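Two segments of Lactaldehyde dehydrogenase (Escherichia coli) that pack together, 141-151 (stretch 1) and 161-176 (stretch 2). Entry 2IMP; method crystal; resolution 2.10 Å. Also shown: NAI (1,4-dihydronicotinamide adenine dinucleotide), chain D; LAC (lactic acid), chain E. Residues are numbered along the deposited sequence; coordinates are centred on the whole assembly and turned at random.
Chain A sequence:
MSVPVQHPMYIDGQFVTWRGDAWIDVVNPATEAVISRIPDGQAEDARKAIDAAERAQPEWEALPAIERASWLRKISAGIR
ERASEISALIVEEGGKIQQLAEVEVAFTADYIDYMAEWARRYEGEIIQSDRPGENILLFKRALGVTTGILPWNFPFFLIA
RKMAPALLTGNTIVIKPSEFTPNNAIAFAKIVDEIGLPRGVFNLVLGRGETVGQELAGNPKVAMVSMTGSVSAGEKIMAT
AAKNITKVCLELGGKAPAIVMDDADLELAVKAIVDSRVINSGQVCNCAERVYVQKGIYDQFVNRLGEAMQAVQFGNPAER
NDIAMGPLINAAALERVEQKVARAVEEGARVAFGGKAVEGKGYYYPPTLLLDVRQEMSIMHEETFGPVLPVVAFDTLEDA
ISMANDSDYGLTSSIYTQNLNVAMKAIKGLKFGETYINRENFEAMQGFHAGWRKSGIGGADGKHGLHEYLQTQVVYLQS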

# COMPACT_ATOMS: atom_id res chain seq x y z
N ARG A 141 13.60 -5.81 6.60
CA ARG A 141 14.40 -6.60 7.54
C ARG A 141 14.24 -6.16 9.00
O ARG A 141 13.81 -5.04 9.26
CB ARG A 141 15.89 -6.51 7.19
CG ARG A 141 16.25 -6.73 5.73
CD ARG A 141 15.94 -8.14 5.28
NE ARG A 141 16.60 -8.44 4.01
CZ ARG A 141 16.34 -9.51 3.26
NH1 ARG A 141 15.43 -10.40 3.64
NH2 ARG A 141 17.00 -9.70 2.12
N ALA A 142 14.58 -7.04 9.92
CA ALA A 142 14.52 -6.70 11.33
C ALA A 142 15.63 -5.69 11.69
O ALA A 142 16.62 -5.57 10.96
CB ALA A 142 14.68 -7.95 12.18
N LEU A 143 15.46 -4.96 12.78
CA LEU A 143 16.48 -4.01 13.20
C LEU A 143 17.65 -4.74 13.89
O LEU A 143 18.81 -4.38 13.73
CB LEU A 143 15.90 -3.00 14.19
CG LEU A 143 14.65 -2.25 13.73
CD1 LEU A 143 14.25 -1.22 14.79
CD2 LEU A 143 14.95 -1.58 12.38
N GLY A 144 17.29 -5.78 14.63
CA GLY A 144 18.28 -6.56 15.35
C GLY A 144 17.86 -6.59 16.81
O GLY A 144 16.80 -7.12 17.13
N VAL A 145 18.68 -6.02 17.68
CA VAL A 145 18.36 -5.97 19.10
C VAL A 145 17.64 -4.68 19.50
O VAL A 145 18.13 -3.59 19.21
CB VAL A 145 19.63 -6.08 19.97
CG1 VAL A 145 19.27 -5.84 21.44
CG2 VAL A 145 20.28 -7.45 19.80
N THR A 146 16.49 -4.81 20.14
CA THR A 146 15.74 -3.65 20.59
C THR A 146 15.48 -3.66 22.10
O THR A 146 15.55 -4.71 22.75
CB THR A 146 14.36 -3.52 19.85
OG1 THR A 146 13.45 -4.52 20.33
CG2 THR A 146 14.54 -3.70 18.33
N THR A 147 15.21 -2.48 22.66
CA THR A 147 14.93 -2.39 24.08
C THR A 147 13.64 -1.62 24.38
O THR A 147 13.22 -0.76 23.59
CB THR A 147 16.11 -1.74 24.85
OG1 THR A 147 16.32 -0.39 24.39
CG2 THR A 147 17.40 -2.53 24.63
N GLY A 148 13.02 -1.96 25.50
CA GLY A 148 11.78 -1.31 25.88
C GLY A 148 11.82 -0.87 27.33
O GLY A 148 12.12 -1.64 28.24
N ILE A 149 11.52 0.40 27.53
CA ILE A 149 11.48 0.99 28.86
C ILE A 149 10.03 1.39 29.19
O ILE A 149 9.46 2.27 28.53
CB ILE A 149 12.43 2.20 28.91
CG1 ILE A 149 13.84 1.74 28.51
CG2 ILE A 149 12.43 2.81 30.29
CD1 ILE A 149 14.86 2.86 28.38
N LEU A 150 9.44 0.75 30.19
CA LEU A 150 8.04 0.99 30.52
C LEU A 150 7.70 1.88 31.73
O LEU A 150 8.45 1.97 32.70
CB LEU A 150 7.34 -0.36 30.69
CG LEU A 150 7.85 -1.49 29.79
CD1 LEU A 150 7.10 -2.77 30.14
CD2 LEU A 150 7.66 -1.12 28.31
N PRO A 151 6.53 2.54 31.67
CA PRO A 151 6.00 3.44 32.70
C PRO A 151 5.11 2.64 33.69
O PRO A 151 4.90 1.44 33.50
CB PRO A 151 5.20 4.43 31.89
CG PRO A 151 4.54 3.53 30.89
CD PRO A 151 5.68 2.60 30.46
N ARG A 161 2.86 -4.10 23.83
CA ARG A 161 2.88 -3.06 22.81
C ARG A 161 4.26 -2.91 22.14
O ARG A 161 4.36 -2.50 20.98
CB ARG A 161 2.45 -1.73 23.41
CG ARG A 161 2.14 -0.65 22.38
CD ARG A 161 1.68 0.63 23.06
NE ARG A 161 0.43 1.12 22.49
CZ ARG A 161 -0.26 2.16 22.96
NH1 ARG A 161 0.19 2.84 24.01
NH2 ARG A 161 -1.40 2.51 22.37
N LYS A 162 5.31 -3.26 22.89
CA LYS A 162 6.65 -3.18 22.34
C LYS A 162 7.22 -4.55 21.89
O LYS A 162 7.69 -4.68 20.78
CB LYS A 162 7.60 -2.52 23.35
CG LYS A 162 7.14 -1.14 23.80
CD LYS A 162 8.09 -0.50 24.81
CE LYS A 162 7.47 0.75 25.43
NZ LYS A 162 7.11 1.79 24.42
N MET A 163 7.13 -5.57 22.75
CA MET A 163 7.66 -6.89 22.42
C MET A 163 6.94 -7.67 21.29
O MET A 163 7.58 -8.39 20.53
CB MET A 163 7.75 -7.77 23.69
CG MET A 163 6.43 -8.37 24.18
SD MET A 163 5.91 -9.87 23.27
CE MET A 163 7.02 -11.09 23.94
N ALA A 164 5.62 -7.53 21.19
CA ALA A 164 4.86 -8.23 20.16
C ALA A 164 5.31 -7.86 18.72
O ALA A 164 5.67 -8.73 17.92
CB ALA A 164 3.36 -7.99 20.34
N PRO A 165 5.30 -6.56 18.38
CA PRO A 165 5.72 -6.13 17.03
C PRO A 165 7.22 -6.46 16.85
O PRO A 165 7.65 -6.91 15.78
CB PRO A 165 5.49 -4.62 17.04
CG PRO A 165 4.53 -4.40 18.18
CD PRO A 165 4.94 -5.39 19.20
N ALA A 166 8.00 -6.22 17.90
CA ALA A 166 9.43 -6.50 17.85
C ALA A 166 9.76 -7.95 17.48
O ALA A 166 10.49 -8.21 16.52
CB ALA A 166 10.08 -6.14 19.19
N LEU A 167 9.20 -8.89 18.25
CA LEU A 167 9.43 -10.31 17.98
C LEU A 167 8.88 -10.80 16.63
O LEU A 167 9.55 -11.55 15.91
CB LEU A 167 8.84 -11.17 19.10
CG LEU A 167 9.83 -11.58 20.19
CD1 LEU A 167 10.48 -10.35 20.79
CD2 LEU A 167 9.10 -12.40 21.25
N LEU A 168 7.66 -10.39 16.31
CA LEU A 168 7.04 -10.78 15.06
C LEU A 168 7.93 -10.50 13.83
O LEU A 168 8.07 -11.35 12.96
CB LEU A 168 5.69 -10.05 14.90
CG LEU A 168 4.74 -10.50 13.78
CD1 LEU A 168 5.28 -10.08 12.41
CD2 LEU A 168 4.55 -12.02 13.85
N THR A 169 8.53 -9.32 13.80
CA THR A 169 9.39 -8.90 12.70
C THR A 169 10.84 -9.44 12.73
O THR A 169 11.67 -9.06 11.90
CB THR A 169 9.42 -7.35 12.61
OG1 THR A 169 9.77 -6.80 13.89
CG2 THR A 169 8.05 -6.82 12.19
N GLY A 170 11.14 -10.31 13.69
CA GLY A 170 12.47 -10.89 13.76
C GLY A 170 13.49 -10.23 14.67
O GLY A 170 14.67 -10.58 14.62
N ASN A 171 13.07 -9.27 15.48
CA ASN A 171 13.97 -8.62 16.42
C ASN A 171 13.96 -9.34 17.77
O ASN A 171 13.03 -10.09 18.06
CB ASN A 171 13.53 -7.18 16.73
CG ASN A 171 13.40 -6.31 15.50
OD1 ASN A 171 14.40 -5.76 15.01
ND2 ASN A 171 12.19 -6.19 14.98
N THR A 172 15.00 -9.14 18.57
CA THR A 172 15.00 -9.68 19.92
C THR A 172 14.83 -8.48 20.86
O THR A 172 15.03 -7.34 20.43
CB THR A 172 16.29 -10.47 20.26
OG1 THR A 172 17.45 -9.67 20.02
CG2 THR A 172 16.35 -11.74 19.44
N ILE A 173 14.46 -8.70 22.11
CA ILE A 173 14.24 -7.55 22.96
C ILE A 173 14.63 -7.71 24.43
O ILE A 173 14.64 -8.81 24.99
CB ILE A 173 12.75 -7.12 22.88
CG1 ILE A 173 12.55 -5.70 23.41
CG2 ILE A 173 11.89 -8.09 23.67
CD1 ILE A 173 11.10 -5.20 23.30
N VAL A 174 14.99 -6.57 25.02
CA VAL A 174 15.31 -6.47 26.43
C VAL A 174 14.39 -5.42 27.04
O VAL A 174 14.44 -4.25 26.67
CB VAL A 174 16.77 -6.02 26.69
CG1 VAL A 174 16.99 -5.88 28.19
CG2 VAL A 174 17.75 -7.03 26.11
N ILE A 175 13.55 -5.85 27.97
CA ILE A 175 12.62 -4.94 28.59
C ILE A 175 12.91 -4.60 30.07
O ILE A 175 13.33 -5.45 30.85
CB ILE A 175 11.18 -5.50 28.49
CG1 ILE A 175 10.68 -5.35 27.06
CG2 ILE A 175 10.27 -4.82 29.50
CD1 ILE A 175 9.33 -5.95 26.82
N LYS A 176 12.69 -3.33 30.41
CA LYS A 176 12.81 -2.88 31.79
C LYS A 176 11.51 -2.23 32.23
O LYS A 176 11.13 -1.17 31.73
CB LYS A 176 13.93 -1.85 31.99
CG LYS A 176 14.13 -1.53 33.48
CD LYS A 176 14.96 -0.29 33.73
CE LYS A 176 14.12 0.98 33.69
NZ LYS A 176 13.12 1.02 34.80
PA NAI D . 8.97 8.09 33.77
O1A NAI D . 9.63 8.65 32.57
O2A NAI D . 9.40 8.78 35.07
O5B NAI D . 9.28 6.53 33.85
C5B NAI D . 9.01 5.61 32.79
C4B NAI D . 10.19 4.66 32.54
O4B NAI D . 11.36 5.38 32.13
C3B NAI D . 10.63 3.85 33.77
O3B NAI D . 10.88 2.50 33.39
C2B NAI D . 11.84 4.60 34.26
O2B NAI D . 12.73 3.87 35.08
C1B NAI D . 12.47 5.08 32.97
N9A NAI D . 13.35 6.27 33.13
C8A NAI D . 13.21 7.41 33.93
N7A NAI D . 14.29 8.22 33.73
C5A NAI D . 15.10 7.64 32.83
C6A NAI D . 16.34 8.02 32.26
N6A NAI D . 16.92 9.17 32.60
N1A NAI D . 16.95 7.17 31.32
C2A NAI D . 16.35 5.96 30.96
N3A NAI D . 15.12 5.59 31.53
C4A NAI D . 14.52 6.41 32.44
O3 NAI D . 7.40 8.25 33.50
PN NAI D . 6.19 7.61 34.35
O1N NAI D . 6.38 6.16 34.53
O2N NAI D . 4.92 8.05 33.68
O5D NAI D . 6.34 8.43 35.74
C5D NAI D . 6.87 7.92 36.93
C4D NAI D . 6.86 9.05 37.94
O4D NAI D . 7.63 8.66 39.08
C3D NAI D . 7.34 10.49 37.64
O3D NAI D . 6.23 11.36 37.53
C2D NAI D . 8.25 10.86 38.78
O2D NAI D . 8.07 12.19 39.22
C1D NAI D . 7.93 9.82 39.82
N1N NAI D . 9.07 9.64 40.77
C2N NAI D . 10.08 8.74 40.41
C3N NAI D . 11.18 8.54 41.28
C7N NAI D . 12.28 7.57 40.91
O7N NAI D . 13.34 7.39 41.79
N7N NAI D . 12.29 6.87 39.77
C4N NAI D . 11.22 9.26 42.52
C5N NAI D . 10.18 10.17 42.88
C6N NAI D . 9.10 10.35 41.98
C LAC E . -1.72 4.92 26.15
CA LAC E . -0.91 4.99 27.41
CB LAC E . -1.05 3.67 28.18
O LAC E . -1.17 5.02 25.06
OHN LAC E . 0.48 5.17 27.09
OXT LAC E . -3.05 4.80 26.24

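Strands 145-149 and 172-176 lie side by side as parallel neighbours in a sheet, and the helix 161-168 that precedes the second strand runs back nearly antiparallel to the first, covering one face. The contact buries 781 Å², summed over both sides. Backbone hydrogen bonds form the ladder, in which alternate residues of stretch 1 face stretch 2, Thr146 and Gly148 through both N and O: Thr172 N to Gly144 O (3.1 Å), Thr146 N to Thr172 O (2.9 Å), Val174 N to Thr146 O (3.0 Å), Gly148 N to Val174 O (2.9 Å), Lys176 N to Gly148 O (2.8 Å) and Leu150 N to Lys176 O (3.0 Å). CA-H...O contacts fill in between, the shortest from Ile173 CA to Thr146 O (3.1 Å).

Just before the two strands, Asn171 (chi1 m) ties the turn of stretch 1 to the helix. Its OD1 accepts from Gly144 N (2.9 Å) and, weakly, from Leu143 N (2.6 Å), while its ND2 donates to Ala166 O (3.1 Å). Gly144 and Gly170 both have positive phi, where a CB would jam against the preceding carbonyl; Gly170 ends the helix in a Schellman motif, and Ala142 CB sits 3.2 Å from Thr169 O.

On the helix-covered face, Thr146, Gly148, Ile173 and Ile175 meet the helix. Gly148 leaves room for the Lys162 chain, trans at chi2 and chi3, whose CD lies 3.9 Å from Gly148 CA; a CB there would be tight against both Lys162 CD and Ile175 CG1. Lys162 CE continues to Leu150 CD2 (3.4 Å), and Leu150 CD1 packs on Ile175 CG2 (3.8 Å). The small Ala166 brings its CB to 3.9 Å from Thr146 OG1.

Val145, Thr147, Ile149, Thr172, Val174 and Lys176, mostly beta-branched, line the other face. The dinucleotide bridges the C-terminal ends of the strands, at Leu150 just past the first and at Lys176, the last residue of the second: its O3B donates to Leu150 O (2.6 Å) and accepts from Lys176 NZ (3.0 Å).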